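Local atomic coordinates of AlgX/AlgJ SGNH hydrolase-like domain-containing protein (Eubacterium siraeum, PDB entry 4NZK), a protein that is of unknown function but belongs to the DHHW family of the SGNH hydrolase clan and is probably an exported lipoprotein with a hydrolase-like domain. Residues A[273-279]-A[299-305]; A[267-273]-A[306-312]; A[72-76]-A[109-115]. All coordinates share one frame. Numbering follows the deposited sequence.

Interaction 1: residues A[273-279]-A[299-305]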
loop_
_atom_site.group_PDB
_atom_site.type_symbol
_atom_site.label_atom_id
_atom_site.label_comp_id
_atom_site.label_asym_id
_atom_site.label_seq_id
_atom_site.Cartn_x
_atom_site.Cartn_y
_atom_site.Cartn_z
ATOM N N ILE A 273 11.413 -8.870 -8.498
ATOM C CA ILE A 273 12.273 -9.246 -7.361
ATOM C C ILE A 273 12.396 -10.762 -7.359
ATOM O O ILE A 273 11.384 -11.471 -7.423
ATOM C CB ILE A 273 11.688 -8.770 -6.015
ATOM C CG1 ILE A 273 11.474 -7.272 -6.013
ATOM C CG2 ILE A 273 12.584 -9.136 -4.842
ATOM C CD1 ILE A 273 10.540 -6.791 -4.959
ATOM N N GLU A 274 13.637 -11.246 -7.318
ATOM C CA GLU A 274 13.943 -12.680 -7.247
ATOM C C GLU A 274 14.613 -12.864 -5.895
ATOM O O GLU A 274 15.572 -12.176 -5.581
ATOM C CB GLU A 274 14.874 -13.120 -8.378
ATOM C CG GLU A 274 14.228 -13.008 -9.749
ATOM C CD GLU A 274 15.223 -13.108 -10.886
ATOM O OE1 GLU A 274 15.860 -12.078 -11.236
ATOM O OE2 GLU A 274 15.342 -14.206 -11.449
ATOM N N THR A 275 14.125 -13.812 -5.111
ATOM C CA THR A 275 14.650 -14.024 -3.761
ATOM C C THR A 275 15.302 -15.383 -3.605
ATOM O O THR A 275 15.196 -16.240 -4.485
ATOM C CB THR A 275 13.540 -13.936 -2.682
ATOM O OG1 THR A 275 12.862 -15.179 -2.586
ATOM C CG2 THR A 275 12.540 -12.801 -2.965
ATOM N N ALA A 276 15.977 -15.553 -2.467
ATOM C CA ALA A 276 16.596 -16.823 -2.126
ATOM C C ALA A 276 15.627 -17.896 -1.611
ATOM O O ALA A 276 16.036 -19.029 -1.415
ATOM C CB ALA A 276 17.698 -16.595 -1.118
ATOM N N ASN A 277 14.340 -17.558 -1.453
ATOM C CA ASN A 277 13.350 -18.513 -1.011
ATOM C C ASN A 277 12.724 -19.168 -2.234
ATOM O O ASN A 277 11.774 -18.664 -2.813
ATOM C CB ASN A 277 12.283 -17.853 -0.147
ATOM C CG ASN A 277 11.301 -18.861 0.439
ATOM O OD1 ASN A 277 11.325 -20.041 0.083
ATOM N ND2 ASN A 277 10.416 -18.402 1.302
ATOM N N LYS A 278 13.256 -20.324 -2.597
ATOM C CA LYS A 278 12.842 -21.015 -3.808
ATOM C C LYS A 278 11.640 -21.908 -3.574
ATOM O O LYS A 278 11.696 -23.105 -3.768
ATOM C CB LYS A 278 14.021 -21.818 -4.341
ATOM C CG LYS A 278 15.271 -20.988 -4.556
ATOM C CD LYS A 278 15.080 -19.826 -5.490
ATOM C CE LYS A 278 16.421 -19.230 -5.903
ATOM N NZ LYS A 278 16.234 -17.932 -6.609
ATOM N N ASN A 279 10.523 -21.296 -3.208
ATOM C CA ASN A 279 9.343 -22.050 -2.881
ATOM C C ASN A 279 8.289 -22.165 -4.002
ATOM O O ASN A 279 7.193 -22.692 -3.771
ATOM C CB ASN A 279 8.726 -21.497 -1.617
ATOM C CG ASN A 279 8.131 -20.121 -1.787
ATOM O OD1 ASN A 279 8.133 -19.550 -2.855
ATOM N ND2 ASN A 279 7.632 -19.573 -0.673
ATOM N N ILE A 299 9.479 -10.370 0.750
ATOM C CA ILE A 299 10.735 -10.936 0.242
ATOM C C ILE A 299 11.072 -12.282 0.880
ATOM O O ILE A 299 11.535 -13.195 0.205
ATOM C CB ILE A 299 11.874 -9.906 0.389
ATOM C CG1 ILE A 299 11.672 -8.828 -0.715
ATOM C CG2 ILE A 299 13.236 -10.576 0.267
ATOM C CD1 ILE A 299 12.543 -7.612 -0.625
ATOM N N ASP A 300 10.788 -12.415 2.170
ATOM C CA ASP A 300 11.088 -13.643 2.870
ATOM C C ASP A 300 10.136 -14.782 2.439
ATOM O O ASP A 300 10.421 -15.939 2.716
ATOM C CB ASP A 300 10.961 -13.491 4.401
ATOM C CG ASP A 300 11.991 -12.510 5.052
ATOM O OD1 ASP A 300 13.153 -12.373 4.586
ATOM O OD2 ASP A 300 11.599 -11.878 6.073
ATOM N N SER A 301 8.975 -14.455 1.858
ATOM C CA SER A 301 7.872 -15.419 1.680
ATOM C C SER A 301 7.617 -15.930 0.260
ATOM O O SER A 301 6.874 -16.901 0.104
ATOM C CB SER A 301 6.574 -14.810 2.210
ATOM O OG SER A 301 6.583 -14.675 3.629
ATOM N N PHE A 302 8.194 -15.266 -0.742
ATOM C CA PHE A 302 7.951 -15.568 -2.141
ATOM C C PHE A 302 9.253 -15.703 -2.894
ATOM O O PHE A 302 10.207 -14.995 -2.604
ATOM C CB PHE A 302 7.082 -14.456 -2.774
ATOM C CG PHE A 302 5.673 -14.432 -2.246
ATOM C CD1 PHE A 302 4.706 -15.211 -2.851
ATOM C CD2 PHE A 302 5.325 -13.696 -1.132
ATOM C CE1 PHE A 302 3.411 -15.270 -2.356
ATOM C CE2 PHE A 302 4.033 -13.737 -0.625
ATOM C CZ PHE A 302 3.059 -14.521 -1.248
ATOM N N GLU A 303 9.253 -16.565 -3.915
ATOM C CA GLU A 303 10.394 -16.765 -4.790
ATOM C C GLU A 303 10.570 -15.591 -5.758
ATOM O O GLU A 303 11.698 -15.161 -6.035
ATOM C CB GLU A 303 10.230 -18.084 -5.569
ATOM C CG GLU A 303 11.425 -18.385 -6.464
ATOM C CD GLU A 303 11.429 -19.755 -7.144
ATOM O OE1 GLU A 303 10.871 -20.746 -6.597
ATOM O OE2 GLU A 303 12.051 -19.847 -8.242
ATOM N N GLU A 304 9.447 -15.100 -6.298
ATOM C CA GLU A 304 9.474 -13.922 -7.169
ATOM C C GLU A 304 8.337 -13.014 -6.795
ATOM O O GLU A 304 7.265 -13.481 -6.388
ATOM C CB GLU A 304 9.344 -14.267 -8.676
ATOM C CG GLU A 304 10.442 -15.155 -9.227
ATOM C CD GLU A 304 10.344 -15.437 -10.718
ATOM O OE1 GLU A 304 9.393 -15.003 -11.434
ATOM O OE2 GLU A 304 11.253 -16.134 -11.185
ATOM N N ILE A 305 8.602 -11.716 -6.915
ATOM C CA ILE A 305 7.612 -10.689 -6.693
ATOM C C ILE A 305 7.666 -9.697 -7.824
ATOM O O ILE A 305 8.721 -9.149 -8.112
ATOM C CB ILE A 305 7.803 -9.962 -5.349
ATOM C CG1 ILE A 305 7.784 -10.953 -4.172
ATOM C CG2 ILE A 305 6.703 -8.937 -5.125
ATOM C CD1 ILE A 305 8.625 -10.512 -3.019
HETATM O O HOH W 1 14.296 -16.504 -7.293
#
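Ile273 forms an antiparallel hydrogen-bonded pair with Ile305. Ile273 N donates to Ile305 O at 2.7 Å, and Ile305 N returns a bond to Ile273 O at 2.8 Å. The two side chains lie on the same face of the sheet, Ile273 CB to Ile305 CB 4.1 Å, and Ile273 CG2 also meets Ile299 CG1 at 4.2 Å. Glu274 forms a non-hydrogen-bonded pair with Glu304. Their side chains share the other face, with Glu274 OE2 and Glu304 OE2, like charges, 4.5 Å apart. Glu304 OE1 bonds the Tyr306 hydroxyl. At Thr275 the strand ends. Thr275 N still donates to Glu303 O at 2.9 Å, and Thr275 OG1 donates to Phe302 O at 2.7 Å. Thr275 OG1 also accepts from Asn277 N at 3.0 Å, an ST turn. This is the end of the antiparallel pair 270-275 and 304-309, inside the large mixed sheet, where the pairing gives way to loops. Beyond it, side chains replace the backbone as donors. Asn277, with chi1 t, reaches across so that Asn277 ND2 bonds Asp300 O at 2.8 Å. Lys278 centres an inverse gamma turn. Its side chain folds back, and Lys278 NZ donates to Thr275 O at 2.9 Å and to water 1 at 2.5 Å. Water 1 donates to Glu303 O at 3.2 Å. Lys278 CD touches Glu303 CD at 4.0 Å, while Glu303 OE1 accepts from Gly280 N. Asn279 ND2 donates to Ser301 O at 2.9 Å, and Asn279 OD1 accepts from Arg281 N.

Interaction 2: residues A[267-273]-A[306-312]; sequences DQKIVKI and YVCDIRY. With EDO (1,2-ethanediol), chain B; EDO (1,2-ethanediol), chain C.
Gln268 (chi1 m) lays its CG over one face of the Tyr312 ring (chi1 m), 3.5 Å from the centroid and 5° off the normal, a CH-pi contact. Gln268 centres an inverse gamma turn before strand 270-273, which runs antiparallel to strand 306-309 at 166° and 4.7 Å between axes. Val271 and Val307 are a hydrogen-bonded pair: Val271 N to Val307 O is 3.1 Å and Val307 N to Val271 O 2.8 Å. Both are t, with Val271 CB to Val307 CB 4.3 Å. Lys272 and Tyr306 are a non-hydrogen-bonded pair, CA to CA 4.6 Å. Lys272, t throughout, puts CG over the Tyr306 ring (chi1 m), 4.2 Å from its centroid; Tyr306 OH bonds Glu304. Asp309 to Tyr312 form a type I turn. Asp309 OD1 accepts from Arg311 N at 2.9 Å, an Asx turn, and forms a salt bridge with Arg311 NE at 2.7 Å. Arg311 NH2 bonds Asp309 OD2 at 2.7 Å and, weakly, Asp267 OD2 at 3.0 Å in a salt bridge. Lys287 makes salt bridges to Asp267 and Asp309, and Asn292 bonds Asp267. Water 3 joins Lys269 O, Asp309 N (both 2.8 Å) and Tyr312 O (2.7 Å). A 1,2-ethanediol, probably from the crystallisation liquor, donates from O2 to Asp267 O at 2.8 Å. The arrangement is an antiparallel strand pair in a mixed central sheet, its splayed end tied by the Asp267, Asp309 and Arg311 salt-bridge network.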
loop_
_atom_site.group_PDB
_atom_site.type_symbol
_atom_site.label_atom_id
_atom_site.label_comp_id
_atom_site.label_asym_id
_atom_site.label_seq_id
_atom_site.Cartn_x
_atom_site.Cartn_y
_atom_site.Cartn_z
ATOM N N ASP A 267 6.699 5.294 -8.429
ATOM C CA ASP A 267 5.669 4.372 -8.899
ATOM C C ASP A 267 5.638 4.033 -10.375
ATOM O O ASP A 267 5.021 3.025 -10.742
ATOM C CB ASP A 267 4.284 4.903 -8.522
ATOM C CG ASP A 267 4.100 5.110 -7.028
ATOM O OD1 ASP A 267 4.475 4.226 -6.238
ATOM O OD2 ASP A 267 3.522 6.166 -6.647
ATOM N N GLN A 268 6.213 4.887 -11.240
ATOM C CA GLN A 268 6.066 4.701 -12.692
ATOM C C GLN A 268 7.104 3.740 -13.274
ATOM O O GLN A 268 8.006 4.114 -14.012
ATOM C CB GLN A 268 6.087 6.044 -13.437
ATOM C CG GLN A 268 5.133 7.059 -12.860
ATOM C CD GLN A 268 4.965 8.282 -13.748
ATOM O OE1 GLN A 268 5.179 8.231 -14.963
ATOM N NE2 GLN A 268 4.561 9.389 -13.136
ATOM N N LYS A 269 6.942 2.475 -12.913
ATOM C CA LYS A 269 7.864 1.427 -13.275
ATOM C C LYS A 269 7.226 0.095 -12.893
ATOM O O LYS A 269 6.168 0.073 -12.269
ATOM C CB LYS A 269 9.161 1.604 -12.486
ATOM C CG LYS A 269 8.975 1.517 -10.994
ATOM C CD LYS A 269 10.138 2.067 -10.207
ATOM C CE LYS A 269 10.148 3.583 -10.202
ATOM N NZ LYS A 269 11.326 4.136 -9.505
ATOM N N ILE A 270 7.875 -0.976 -13.310
ATOM C CA ILE A 270 7.575 -2.320 -12.846
ATOM C C ILE A 270 8.863 -2.859 -12.271
ATOM O O ILE A 270 9.940 -2.686 -12.857
ATOM C CB ILE A 270 7.109 -3.251 -13.964
ATOM C CG1 ILE A 270 5.781 -2.756 -14.530
ATOM C CG2 ILE A 270 7.004 -4.702 -13.477
ATOM C CD1 ILE A 270 5.318 -3.477 -15.771
ATOM N N VAL A 271 8.759 -3.492 -11.109
ATOM C CA VAL A 271 9.942 -4.044 -10.449
ATOM C C VAL A 271 9.778 -5.553 -10.298
ATOM O O VAL A 271 8.743 -6.008 -9.843
ATOM C CB VAL A 271 10.175 -3.404 -9.057
ATOM C CG1 VAL A 271 11.429 -3.968 -8.419
ATOM C CG2 VAL A 271 10.235 -1.885 -9.166
ATOM N N LYS A 272 10.788 -6.300 -10.724
ATOM C CA LYS A 272 10.819 -7.737 -10.542
ATOM C C LYS A 272 11.831 -8.038 -9.447
ATOM O O LYS A 272 12.955 -7.553 -9.481
ATOM C CB LYS A 272 11.214 -8.465 -11.824
ATOM C CG LYS A 272 11.350 -9.975 -11.640
ATOM C CD LYS A 272 11.709 -10.650 -12.956
ATOM C CE LYS A 272 11.885 -12.150 -12.750
ATOM N NZ LYS A 272 12.054 -12.883 -14.041
ATOM N N ILE A 273 11.413 -8.870 -8.498
ATOM C CA ILE A 273 12.273 -9.246 -7.361
ATOM C C ILE A 273 12.396 -10.762 -7.359
ATOM O O ILE A 273 11.384 -11.471 -7.423
ATOM C CB ILE A 273 11.688 -8.770 -6.015
ATOM C CG1 ILE A 273 11.474 -7.272 -6.013
ATOM C CG2 ILE A 273 12.584 -9.136 -4.842
ATOM C CD1 ILE A 273 10.540 -6.791 -4.959
ATOM N N TYR A 306 6.521 -9.448 -8.434
ATOM C CA TYR A 306 6.397 -8.402 -9.456
ATOM C C TYR A 306 5.541 -7.288 -8.873
ATOM O O TYR A 306 4.453 -7.527 -8.402
ATOM C CB TYR A 306 5.745 -8.946 -10.734
ATOM C CG TYR A 306 6.571 -10.011 -11.418
ATOM C CD1 TYR A 306 6.635 -11.292 -10.900
ATOM C CD2 TYR A 306 7.250 -9.744 -12.595
ATOM C CE1 TYR A 306 7.393 -12.276 -11.511
ATOM C CE2 TYR A 306 8.000 -10.736 -13.225
ATOM C CZ TYR A 306 8.051 -11.994 -12.679
ATOM O OH TYR A 306 8.811 -12.965 -13.283
ATOM N N VAL A 307 6.057 -6.074 -8.932
ATOM C CA VAL A 307 5.419 -4.928 -8.310
ATOM C C VAL A 307 4.966 -3.984 -9.417
ATOM O O VAL A 307 5.792 -3.427 -10.156
ATOM C CB VAL A 307 6.334 -4.166 -7.344
ATOM C CG1 VAL A 307 5.513 -3.145 -6.559
ATOM C CG2 VAL A 307 7.042 -5.108 -6.400
ATOM N N CYS A 308 3.653 -3.824 -9.514
ATOM C CA CYS A 308 3.014 -3.028 -10.543
ATOM C C CYS A 308 2.022 -2.049 -9.945
ATOM O O CYS A 308 1.337 -2.359 -8.989
ATOM C CB CYS A 308 2.230 -3.956 -11.453
ATOM S SG CYS A 308 3.173 -5.337 -12.176
ATOM N N ASP A 309 1.935 -0.870 -10.540
ATOM C CA ASP A 309 1.023 0.161 -10.093
ATOM C C ASP A 309 -0.161 0.233 -11.059
ATOM O O ASP A 309 0.024 0.344 -12.267
ATOM C CB ASP A 309 1.709 1.525 -10.054
ATOM C CG ASP A 309 0.938 2.516 -9.201
ATOM O OD1 ASP A 309 -0.160 2.960 -9.658
ATOM O OD2 ASP A 309 1.439 2.846 -8.087
ATOM N N ILE A 310 -1.377 0.232 -10.517
ATOM C CA ILE A 310 -2.579 0.272 -11.354
ATOM C C ILE A 310 -2.706 1.537 -12.206
ATOM O O ILE A 310 -3.456 1.546 -13.162
ATOM C CB ILE A 310 -3.845 0.111 -10.493
ATOM C CG1 ILE A 310 -4.004 1.301 -9.530
ATOM C CG2 ILE A 310 -3.807 -1.204 -9.722
ATOM C CD1 ILE A 310 -5.175 1.194 -8.599
ATOM N N ARG A 311 -1.985 2.597 -11.845
ATOM C CA ARG A 311 -1.984 3.847 -12.609
ATOM C C ARG A 311 -1.003 3.862 -13.804
ATOM O O ARG A 311 -1.181 4.642 -14.725
ATOM C CB ARG A 311 -1.650 5.011 -11.672
ATOM C CG ARG A 311 -2.656 5.180 -10.551
ATOM C CD ARG A 311 -2.101 6.027 -9.422
ATOM N NE ARG A 311 -1.069 5.327 -8.644
ATOM C CZ ARG A 311 -0.291 5.943 -7.750
ATOM N NH1 ARG A 311 -0.446 7.256 -7.530
ATOM N NH2 ARG A 311 0.645 5.259 -7.086
ATOM N N TYR A 312 0.009 2.986 -13.766
ATOM C CA TYR A 312 1.163 3.031 -14.680
ATOM C C TYR A 312 1.502 1.614 -15.152
ATOM O O TYR A 312 2.454 0.961 -14.690
ATOM C CB TYR A 312 2.386 3.621 -13.980
ATOM C CG TYR A 312 2.104 4.887 -13.232
ATOM C CD1 TYR A 312 1.776 6.031 -13.889
ATOM C CD2 TYR A 312 2.136 4.913 -11.859
ATOM C CE1 TYR A 312 1.525 7.182 -13.188
ATOM C CE2 TYR A 312 1.863 6.062 -11.128
ATOM C CZ TYR A 312 1.557 7.203 -11.805
ATOM O OH TYR A 312 1.267 8.372 -11.129
HETATM C C1 EDO B . 7.089 0.383 -7.997
HETATM O O1 EDO B . 6.472 1.080 -6.927
HETATM C C2 EDO B . 6.075 -0.194 -9.003
HETATM O O2 EDO B . 5.014 0.724 -9.236
HETATM C C1 EDO C . 15.095 3.756 -8.403
HETATM O O1 EDO C . 14.438 5.033 -8.426
HETATM C C2 EDO C . 15.101 3.108 -9.782
HETATM O O2 EDO C . 13.913 3.391 -10.531
HETATM O O HOH W 2 2.615 8.311 -8.506
HETATM O O HOH W 3 3.508 -0.716 -12.857
HETATM O O HOH W 4 10.351 -11.932 -16.038
#

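Interaction 3: residues A[72-76]-A[109-115]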
loop_
_atom_site.group_PDB
_atom_site.type_symbol
_atom_site.label_atom_id
_atom_site.label_comp_id
_atom_site.label_asym_id
_atom_site.label_seq_id
_atom_site.Cartn_x
_atom_site.Cartn_y
_atom_site.Cartn_z
ATOM N N TRP A 72 -1.528 16.312 13.874
ATOM C CA TRP A 72 -1.837 15.384 12.810
ATOM C C TRP A 72 -2.503 16.108 11.641
ATOM O O TRP A 72 -3.231 17.075 11.836
ATOM C CB TRP A 72 -2.875 14.386 13.294
ATOM C CG TRP A 72 -2.414 13.382 14.261
ATOM C CD1 TRP A 72 -2.046 13.596 15.557
ATOM C CD2 TRP A 72 -2.383 11.967 14.057
ATOM N NE1 TRP A 72 -1.735 12.406 16.145
ATOM C CE2 TRP A 72 -1.941 11.392 15.255
ATOM C CE3 TRP A 72 -2.637 11.136 12.956
ATOM C CZ2 TRP A 72 -1.778 10.001 15.407
ATOM C CZ3 TRP A 72 -2.490 9.771 13.114
ATOM C CH2 TRP A 72 -2.046 9.229 14.328
ATOM N N GLY A 73 -2.273 15.587 10.438
ATOM C CA GLY A 73 -3.081 15.895 9.266
ATOM C C GLY A 73 -3.767 14.582 8.913
ATOM O O GLY A 73 -3.087 13.563 8.705
ATOM N N ILE A 74 -5.109 14.614 8.860
ATOM C CA ILE A 74 -5.949 13.433 8.629
ATOM C C ILE A 74 -6.906 13.682 7.503
ATOM O O ILE A 74 -7.694 14.650 7.533
ATOM C CB ILE A 74 -6.743 13.092 9.903
ATOM C CG1 ILE A 74 -5.766 12.890 11.064
ATOM C CG2 ILE A 74 -7.644 11.858 9.651
ATOM C CD1 ILE A 74 -6.407 12.646 12.405
ATOM N N SER A 75 -6.875 12.803 6.507
ATOM C CA SER A 75 -7.784 12.955 5.363
ATOM C C SER A 75 -9.169 12.440 5.788
ATOM O O SER A 75 -9.305 11.326 6.290
ATOM C CB SER A 75 -7.286 12.118 4.182
ATOM O OG SER A 75 -6.048 12.525 3.683
ATOM N N LEU A 76 -10.187 13.263 5.570
ATOM C CA LEU A 76 -11.551 12.897 5.874
ATOM C C LEU A 76 -12.118 12.064 4.723
ATOM O O LEU A 76 -11.814 12.287 3.570
ATOM C CB LEU A 76 -12.394 14.149 6.141
ATOM C CG LEU A 76 -11.860 14.966 7.344
ATOM C CD1 LEU A 76 -12.496 16.345 7.414
ATOM C CD2 LEU A 76 -11.996 14.248 8.673
ATOM N N THR A 109 -7.084 4.648 5.685
ATOM C CA THR A 109 -6.143 5.662 6.080
ATOM C C THR A 109 -6.334 5.940 7.579
ATOM O O THR A 109 -7.205 5.331 8.249
ATOM C CB THR A 109 -6.324 6.917 5.234
ATOM O OG1 THR A 109 -7.677 7.375 5.374
ATOM C CG2 THR A 109 -6.014 6.634 3.761
ATOM N N ALA A 110 -5.499 6.813 8.126
ATOM C CA ALA A 110 -5.429 6.971 9.576
ATOM C C ALA A 110 -6.737 7.356 10.238
ATOM O O ALA A 110 -6.960 7.040 11.393
ATOM C CB ALA A 110 -4.334 7.960 9.967
ATOM N N GLY A 111 -7.598 8.072 9.507
ATOM C CA GLY A 111 -8.845 8.554 10.045
ATOM C C GLY A 111 -9.788 7.459 10.468
ATOM O O GLY A 111 -10.732 7.712 11.236
ATOM N N ALA A 112 -9.583 6.233 9.989
ATOM C CA ALA A 112 -10.404 5.133 10.510
ATOM C C ALA A 112 -10.211 4.900 12.009
ATOM O O ALA A 112 -11.142 4.429 12.696
ATOM C CB ALA A 112 -10.072 3.849 9.823
ATOM N N TYR A 113 -9.008 5.211 12.501
ATOM C CA TYR A 113 -8.637 4.888 13.857
ATOM C C TYR A 113 -8.359 6.062 14.789
ATOM O O TYR A 113 -8.529 5.935 15.997
ATOM C CB TYR A 113 -7.383 4.015 13.851
ATOM C CG TYR A 113 -7.464 2.823 12.925
ATOM C CD1 TYR A 113 -8.377 1.815 13.158
ATOM C CD2 TYR A 113 -6.624 2.695 11.853
ATOM C CE1 TYR A 113 -8.483 0.720 12.294
ATOM C CE2 TYR A 113 -6.697 1.601 10.995
ATOM C CZ TYR A 113 -7.634 0.604 11.227
ATOM O OH TYR A 113 -7.696 -0.457 10.360
ATOM N N TYR A 114 -7.893 7.177 14.235
ATOM C CA TYR A 114 -7.335 8.268 15.022
ATOM C C TYR A 114 -8.081 9.598 14.998
ATOM O O TYR A 114 -7.613 10.554 15.596
ATOM C CB TYR A 114 -5.912 8.511 14.540
ATOM C CG TYR A 114 -4.997 7.329 14.823
ATOM C CD1 TYR A 114 -4.573 7.047 16.104
ATOM C CD2 TYR A 114 -4.556 6.517 13.823
ATOM C CE1 TYR A 114 -3.726 5.977 16.365
ATOM C CE2 TYR A 114 -3.693 5.460 14.066
ATOM C CZ TYR A 114 -3.289 5.185 15.342
ATOM O OH TYR A 114 -2.438 4.127 15.527
ATOM N N LEU A 115 -9.222 9.654 14.332
ATOM C CA LEU A 115 -10.009 10.877 14.329
ATOM C C LEU A 115 -10.496 11.165 15.736
ATOM O O LEU A 115 -11.041 10.263 16.393
ATOM C CB LEU A 115 -11.160 10.732 13.317
ATOM C CG LEU A 115 -11.829 11.958 12.761
ATOM C CD1 LEU A 115 -10.824 12.866 12.035
ATOM C CD2 LEU A 115 -12.943 11.516 11.842
HETATM O O HOH W 5 -7.425 9.458 6.998
#
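Residues 72-75 are extended, the end of strand 70-75. Residues 111-114 form a short, weakly bonded helix, held by Tyr114 N to Ala110 O at 3.0 Å. It directly follows strand 101-107 of the large sheet. The backbones come closest at Ile74 and Gly111, CA to CA 5.8 Å. Ile74 CG2 lies 3.5 Å from Gly111 CA, where a side chain on residue 111 would be tight. Ile74 CG2 also meets Leu115 CD1 at 4.1 Å, and Leu76 CD2 reaches the same Leu115 CD1 at 3.8 Å. Trp72 covers Tyr114, with Trp72 CH2 3.5 Å from Tyr114 CG. The two rings are oblique, planes at 33°, and Tyr114 CB makes a CH-pi contact over the Trp72 six-membered ring. Ala110 CB sits at the edge of that ring, 4.1 Å from Trp72 CZ3. Tyr114 OH bonds Thr153 O. Water 5 bridges Ser75 O (2.7 Å), Thr109 OG1 (2.7 Å) and Gly111 N (2.9 Å). An unidentified bound molecule about 4 Å from the Thr109 side chain may mark a pocket. The small antiparallel sheet is therefore joined to the helix by apolar and aromatic contact, with one water supplying the polar link.

Interaction 3 comes first along the chain, and interactions 1 and 2 follow it. Interactions 1 and 2 share strands 270-275 and 304-309 of the mixed seven-stranded sheet and meet at Ile273. Their centres are about 17 Å apart, so together they follow one strand pair from end to end. Strand 282-287 comes between these strands in sequence and pairs parallel with 304-309 on its other side. Interaction 3 lies on the other side of the chain's centre, about 34 Å from interaction 1 and 27 Å from interaction 2, centre to centre. Interactions 1 and 2 thus help build what is probably the core sheet of the SGNH-hydrolase-like domain, while interaction 3 attaches the separate three-stranded sheet.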